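Local structure of Poly(A) RNA polymerase protein 2 (Saccharomyces cerevisiae, 3NYB) at residues G159-F170 / K211-F222. The protein probably adds poly(A) tails to RNA as the catalytic subunit of the TRAMP RNA surveillance complex, in which it pairs with the zinc-knuckle protein Air2p. The protein carries 1 engineered substitution. Sequence-based numbering, arbitrary orientation.
Sequences GLRELVLIVKQF and KDNLGVLLIEFF
Val-167 lies over one face of the Phe-221 ring, its CG2 4.2 Å from the ring centroid in a CH-pi contact, though the exact placing of this methyl is doubtful. Val-167 CG1 reaches the outer end of the ring, 3.7 Å from Phe-221 CE2. With CG anti to the backbone N (chi1 167°), the Phe-221 ring is set against Val-167; at its edge, in plane, sits CD1 of Phe-222, and Tyr-225 meets it edge-to-face. The rings of Phe-222 and Phe-170 meet inclined at 57°, their centroids 5.4 Å apart. Replacing Phe-221 by an alanine is likely to open a gap beside the Val-167 methyls and to leave Tyr-225 without its ring partner. Further toward the helix starts, Leu-163 spreads its two methyls: CD1 is 4.0 Å from Leu-217 CB, and CD2 is 4.1 Å from Leu-218 CB. Ile-166 CG2 meets Leu-218 CD2 at 4.0 Å, the two side chains crossing at about a right angle. Near the solvent, the bent chain of Lys-211 passes Gly-159, with CD 4.0 Å from Gly-159 N; its ammonium and the Glu-162 carboxylate probably attract each other without touching. Val-193 and Leu-296 extend this core into helices 186-198 and 282-304, while Glu-220 forms a salt bridge with Arg-26 of the Protein AIR2 chain. Segments 160-170 and 214-222, crossing at -49° around leucines and phenylalanines, are consistent with the helical central domain of Cid1-type poly(A) polymerases.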
loop_
_atom_site.group_PDB
_atom_site.type_symbol
_atom_site.label_atom_id
_atom_site.label_comp_id
_atom_site.label_asym_id
_atom_site.label_seq_id
_atom_site.Cartn_x
_atom_site.Cartn_y
_atom_site.Cartn_z
ATOM N N GLY A 159 -3.903 12.055 -0.147
ATOM C CA GLY A 159 -4.369 10.860 -0.818
ATOM C C GLY A 159 -3.562 9.637 -0.452
ATOM O O GLY A 159 -3.996 8.499 -0.670
ATOM N N LEU A 160 -2.383 9.866 0.113
ATOM C CA LEU A 160 -1.483 8.766 0.438
ATOM C C LEU A 160 -2.137 7.697 1.336
ATOM O O LEU A 160 -2.162 6.517 0.985
ATOM C CB LEU A 160 -0.203 9.298 1.071
ATOM C CG LEU A 160 0.872 8.233 1.253
ATOM C CD1 LEU A 160 1.083 7.435 -0.040
ATOM C CD2 LEU A 160 2.166 8.848 1.744
ATOM N N ARG A 161 -2.671 8.113 2.482
ATOM C CA ARG A 161 -3.334 7.186 3.387
ATOM C C ARG A 161 -4.449 6.372 2.708
ATOM O O ARG A 161 -4.499 5.147 2.837
ATOM C CB ARG A 161 -3.880 7.931 4.614
ATOM C CG ARG A 161 -4.710 7.052 5.546
ATOM C CD ARG A 161 -4.983 7.679 6.908
ATOM N NE ARG A 161 -5.886 6.843 7.700
ATOM C CZ ARG A 161 -7.212 6.963 7.726
ATOM N NH1 ARG A 161 -7.827 7.894 7.019
ATOM N NH2 ARG A 161 -7.932 6.145 8.473
ATOM N N GLU A 162 -5.339 7.047 1.985
ATOM C CA GLU A 162 -6.496 6.386 1.379
ATOM C C GLU A 162 -6.087 5.320 0.383
ATOM O O GLU A 162 -6.602 4.208 0.413
ATOM C CB GLU A 162 -7.389 7.396 0.659
ATOM C CG GLU A 162 -8.161 8.335 1.564
ATOM C CD GLU A 162 -7.275 9.349 2.259
ATOM O OE1 GLU A 162 -7.774 9.987 3.210
ATOM O OE2 GLU A 162 -6.087 9.503 1.870
ATOM N N LEU A 163 -5.169 5.663 -0.516
ATOM C CA LEU A 163 -4.744 4.697 -1.510
ATOM C C LEU A 163 -3.982 3.549 -0.861
ATOM O O LEU A 163 -4.136 2.397 -1.255
ATOM C CB LEU A 163 -3.935 5.358 -2.627
ATOM C CG LEU A 163 -4.794 6.259 -3.514
ATOM C CD1 LEU A 163 -4.077 6.595 -4.805
ATOM C CD2 LEU A 163 -6.112 5.576 -3.810
ATOM N N VAL A 164 -3.180 3.854 0.151
ATOM C CA VAL A 164 -2.454 2.806 0.858
ATOM C C VAL A 164 -3.411 1.812 1.513
ATOM O O VAL A 164 -3.226 0.593 1.408
ATOM C CB VAL A 164 -1.484 3.382 1.895
ATOM C CG1 VAL A 164 -0.935 2.281 2.766
ATOM C CG2 VAL A 164 -0.344 4.108 1.190
ATOM N N LEU A 165 -4.452 2.321 2.166
ATOM C CA LEU A 165 -5.420 1.428 2.787
ATOM C C LEU A 165 -6.068 0.502 1.754
ATOM O O LEU A 165 -6.159 -0.698 1.965
ATOM C CB LEU A 165 -6.464 2.212 3.573
ATOM C CG LEU A 165 -5.910 2.830 4.857
ATOM C CD1 LEU A 165 -6.956 3.720 5.535
ATOM C CD2 LEU A 165 -5.409 1.740 5.796
ATOM N N ILE A 166 -6.488 1.056 0.625
ATOM C CA ILE A 166 -7.092 0.244 -0.427
ATOM C C ILE A 166 -6.140 -0.827 -0.945
ATOM O O ILE A 166 -6.478 -2.011 -0.985
ATOM C CB ILE A 166 -7.541 1.105 -1.602
ATOM C CG1 ILE A 166 -8.474 2.207 -1.115
ATOM C CG2 ILE A 166 -8.247 0.253 -2.625
ATOM C CD1 ILE A 166 -9.757 1.691 -0.532
ATOM N N VAL A 167 -4.946 -0.403 -1.341
ATOM C CA VAL A 167 -3.930 -1.321 -1.830
ATOM C C VAL A 167 -3.570 -2.353 -0.760
ATOM O O VAL A 167 -3.269 -3.511 -1.068
ATOM C CB VAL A 167 -2.660 -0.562 -2.246
ATOM C CG1 VAL A 167 -1.683 -1.496 -2.941
ATOM C CG2 VAL A 167 -3.008 0.581 -3.161
ATOM N N LYS A 168 -3.593 -1.929 0.500
ATOM C CA LYS A 168 -3.233 -2.824 1.589
ATOM C C LYS A 168 -4.317 -3.891 1.690
ATOM O O LYS A 168 -4.029 -5.090 1.700
ATOM C CB LYS A 168 -3.089 -2.046 2.897
ATOM C CG LYS A 168 -1.750 -2.236 3.625
ATOM C CD LYS A 168 -1.401 -0.989 4.438
ATOM C CE LYS A 168 -0.179 -1.170 5.330
ATOM N NZ LYS A 168 -0.403 -2.153 6.419
ATOM N N GLN A 169 -5.568 -3.445 1.727
ATOM C CA GLN A 169 -6.702 -4.360 1.767
ATOM C C GLN A 169 -6.664 -5.316 0.586
ATOM O O GLN A 169 -6.773 -6.530 0.744
ATOM C CB GLN A 169 -8.018 -3.593 1.750
ATOM C CG GLN A 169 -9.243 -4.494 1.663
ATOM C CD GLN A 169 -9.274 -5.541 2.764
ATOM O OE1 GLN A 169 -8.809 -5.300 3.876
ATOM N NE2 GLN A 169 -9.825 -6.710 2.458
ATOM N N PHE A 170 -6.509 -4.769 -0.611
ATOM C CA PHE A 170 -6.436 -5.626 -1.776
ATOM C C PHE A 170 -5.392 -6.730 -1.580
ATOM O O PHE A 170 -5.708 -7.920 -1.664
ATOM C CB PHE A 170 -6.108 -4.820 -3.019
ATOM C CG PHE A 170 -5.861 -5.670 -4.218
ATOM C CD1 PHE A 170 -6.919 -6.259 -4.886
ATOM C CD2 PHE A 170 -4.566 -5.905 -4.661
ATOM C CE1 PHE A 170 -6.691 -7.068 -5.990
ATOM C CE2 PHE A 170 -4.328 -6.709 -5.766
ATOM C CZ PHE A 170 -5.394 -7.294 -6.429
ATOM N N LYS A 211 -7.343 14.047 -3.584
ATOM C CA LYS A 211 -8.494 13.776 -2.727
ATOM C C LYS A 211 -9.812 13.898 -3.485
ATOM O O LYS A 211 -10.850 13.407 -3.027
ATOM C CB LYS A 211 -8.516 14.731 -1.527
ATOM C CG LYS A 211 -7.342 14.611 -0.566
ATOM C CD LYS A 211 -7.562 13.526 0.475
ATOM C CE LYS A 211 -6.953 13.927 1.816
ATOM N NZ LYS A 211 -7.602 15.156 2.370
ATOM N N ASP A 212 -9.778 14.563 -4.635
ATOM C CA ASP A 212 -10.968 14.678 -5.479
ATOM C C ASP A 212 -10.861 13.781 -6.707
ATOM O O ASP A 212 -11.679 13.864 -7.625
ATOM C CB ASP A 212 -11.205 16.131 -5.906
ATOM C CG ASP A 212 -11.694 17.007 -4.762
ATOM O OD1 ASP A 212 -12.397 16.491 -3.860
ATOM O OD2 ASP A 212 -11.378 18.220 -4.772
ATOM N N ASN A 213 -9.856 12.913 -6.705
ATOM C CA ASN A 213 -9.558 12.086 -7.864
ATOM C C ASN A 213 -9.019 10.704 -7.486
ATOM O O ASN A 213 -8.303 10.067 -8.266
ATOM C CB ASN A 213 -8.551 12.809 -8.771
ATOM C CG ASN A 213 -9.155 14.016 -9.486
ATOM O OD1 ASN A 213 -9.882 13.867 -10.470
ATOM N ND2 ASN A 213 -8.842 15.217 -9.000
ATOM N N LEU A 214 -9.344 10.226 -6.295
ATOM C CA LEU A 214 -8.749 8.960 -5.893
ATOM C C LEU A 214 -9.300 7.750 -6.669
ATOM O O LEU A 214 -8.664 6.697 -6.721
ATOM C CB LEU A 214 -8.967 8.717 -4.398
ATOM C CG LEU A 214 -7.948 9.353 -3.451
ATOM C CD1 LEU A 214 -8.022 10.871 -3.523
ATOM C CD2 LEU A 214 -8.167 8.873 -2.025
ATOM N N GLY A 215 -10.457 7.913 -7.302
ATOM C CA GLY A 215 -10.981 6.871 -8.168
ATOM C C GLY A 215 -10.023 6.570 -9.318
ATOM O O GLY A 215 -9.577 5.431 -9.490
ATOM N N VAL A 216 -9.692 7.590 -10.109
ATOM C CA VAL A 216 -8.793 7.393 -11.244
ATOM C C VAL A 216 -7.411 6.977 -10.800
ATOM O O VAL A 216 -6.829 6.055 -11.356
ATOM C CB VAL A 216 -8.667 8.647 -12.161
ATOM C CG1 VAL A 216 -9.781 8.669 -13.184
ATOM C CG2 VAL A 216 -8.615 9.952 -11.350
ATOM N N LEU A 217 -6.883 7.663 -9.796
ATOM C CA LEU A 217 -5.537 7.378 -9.324
ATOM C C LEU A 217 -5.414 5.933 -8.843
ATOM O O LEU A 217 -4.381 5.294 -9.032
ATOM C CB LEU A 217 -5.159 8.362 -8.226
ATOM C CG LEU A 217 -5.326 9.812 -8.695
ATOM C CD1 LEU A 217 -5.249 10.785 -7.530
ATOM C CD2 LEU A 217 -4.295 10.162 -9.775
ATOM N N LEU A 218 -6.483 5.415 -8.240
ATOM C CA LEU A 218 -6.504 4.026 -7.802
ATOM C C LEU A 218 -6.326 3.123 -9.003
ATOM O O LEU A 218 -5.425 2.286 -9.050
ATOM C CB LEU A 218 -7.811 3.705 -7.082
ATOM C CG LEU A 218 -7.878 2.494 -6.133
ATOM C CD1 LEU A 218 -8.888 1.480 -6.587
ATOM C CD2 LEU A 218 -6.524 1.841 -5.907
ATOM N N ILE A 219 -7.181 3.310 -9.992
ATOM C CA ILE A 219 -7.062 2.545 -11.217
ATOM C C ILE A 219 -5.672 2.706 -11.820
ATOM O O ILE A 219 -4.987 1.723 -12.069
ATOM C CB ILE A 219 -8.136 2.946 -12.226
ATOM C CG1 ILE A 219 -9.495 2.428 -11.759
ATOM C CG2 ILE A 219 -7.804 2.394 -13.589
ATOM C CD1 ILE A 219 -10.611 2.762 -12.687
ATOM N N GLU A 220 -5.248 3.947 -12.022
ATOM C CA GLU A 220 -3.950 4.213 -12.631
ATOM C C GLU A 220 -2.777 3.666 -11.812
ATOM O O GLU A 220 -1.723 3.348 -12.361
ATOM C CB GLU A 220 -3.780 5.708 -12.907
ATOM C CG GLU A 220 -4.829 6.261 -13.855
ATOM C CD GLU A 220 -4.794 7.773 -13.971
ATOM O OE1 GLU A 220 -4.055 8.423 -13.204
ATOM O OE2 GLU A 220 -5.513 8.310 -14.834
ATOM N N PHE A 221 -2.950 3.549 -10.503
ATOM C CA PHE A 221 -1.916 2.934 -9.691
ATOM C C PHE A 221 -1.744 1.465 -10.080
ATOM O O PHE A 221 -0.627 0.983 -10.233
ATOM C CB PHE A 221 -2.236 3.057 -8.199
ATOM C CG PHE A 221 -1.385 2.174 -7.320
ATOM C CD1 PHE A 221 -0.240 2.660 -6.727
ATOM C CD2 PHE A 221 -1.742 0.857 -7.082
ATOM C CE1 PHE A 221 0.543 1.852 -5.912
ATOM C CE2 PHE A 221 -0.965 0.048 -6.271
ATOM C CZ PHE A 221 0.178 0.546 -5.687
ATOM N N PHE A 222 -2.852 0.750 -10.224
ATOM C CA PHE A 222 -2.785 -0.655 -10.604
ATOM C C PHE A 222 -2.319 -0.814 -12.043
ATOM O O PHE A 222 -1.754 -1.841 -12.419
ATOM C CB PHE A 222 -4.141 -1.337 -10.419
ATOM C CG PHE A 222 -4.540 -1.507 -8.982
ATOM C CD1 PHE A 222 -3.690 -2.133 -8.086
ATOM C CD2 PHE A 222 -5.764 -1.050 -8.532
ATOM C CE1 PHE A 222 -4.050 -2.292 -6.769
ATOM C CE2 PHE A 222 -6.128 -1.204 -7.222
ATOM C CZ PHE A 222 -5.272 -1.827 -6.334
#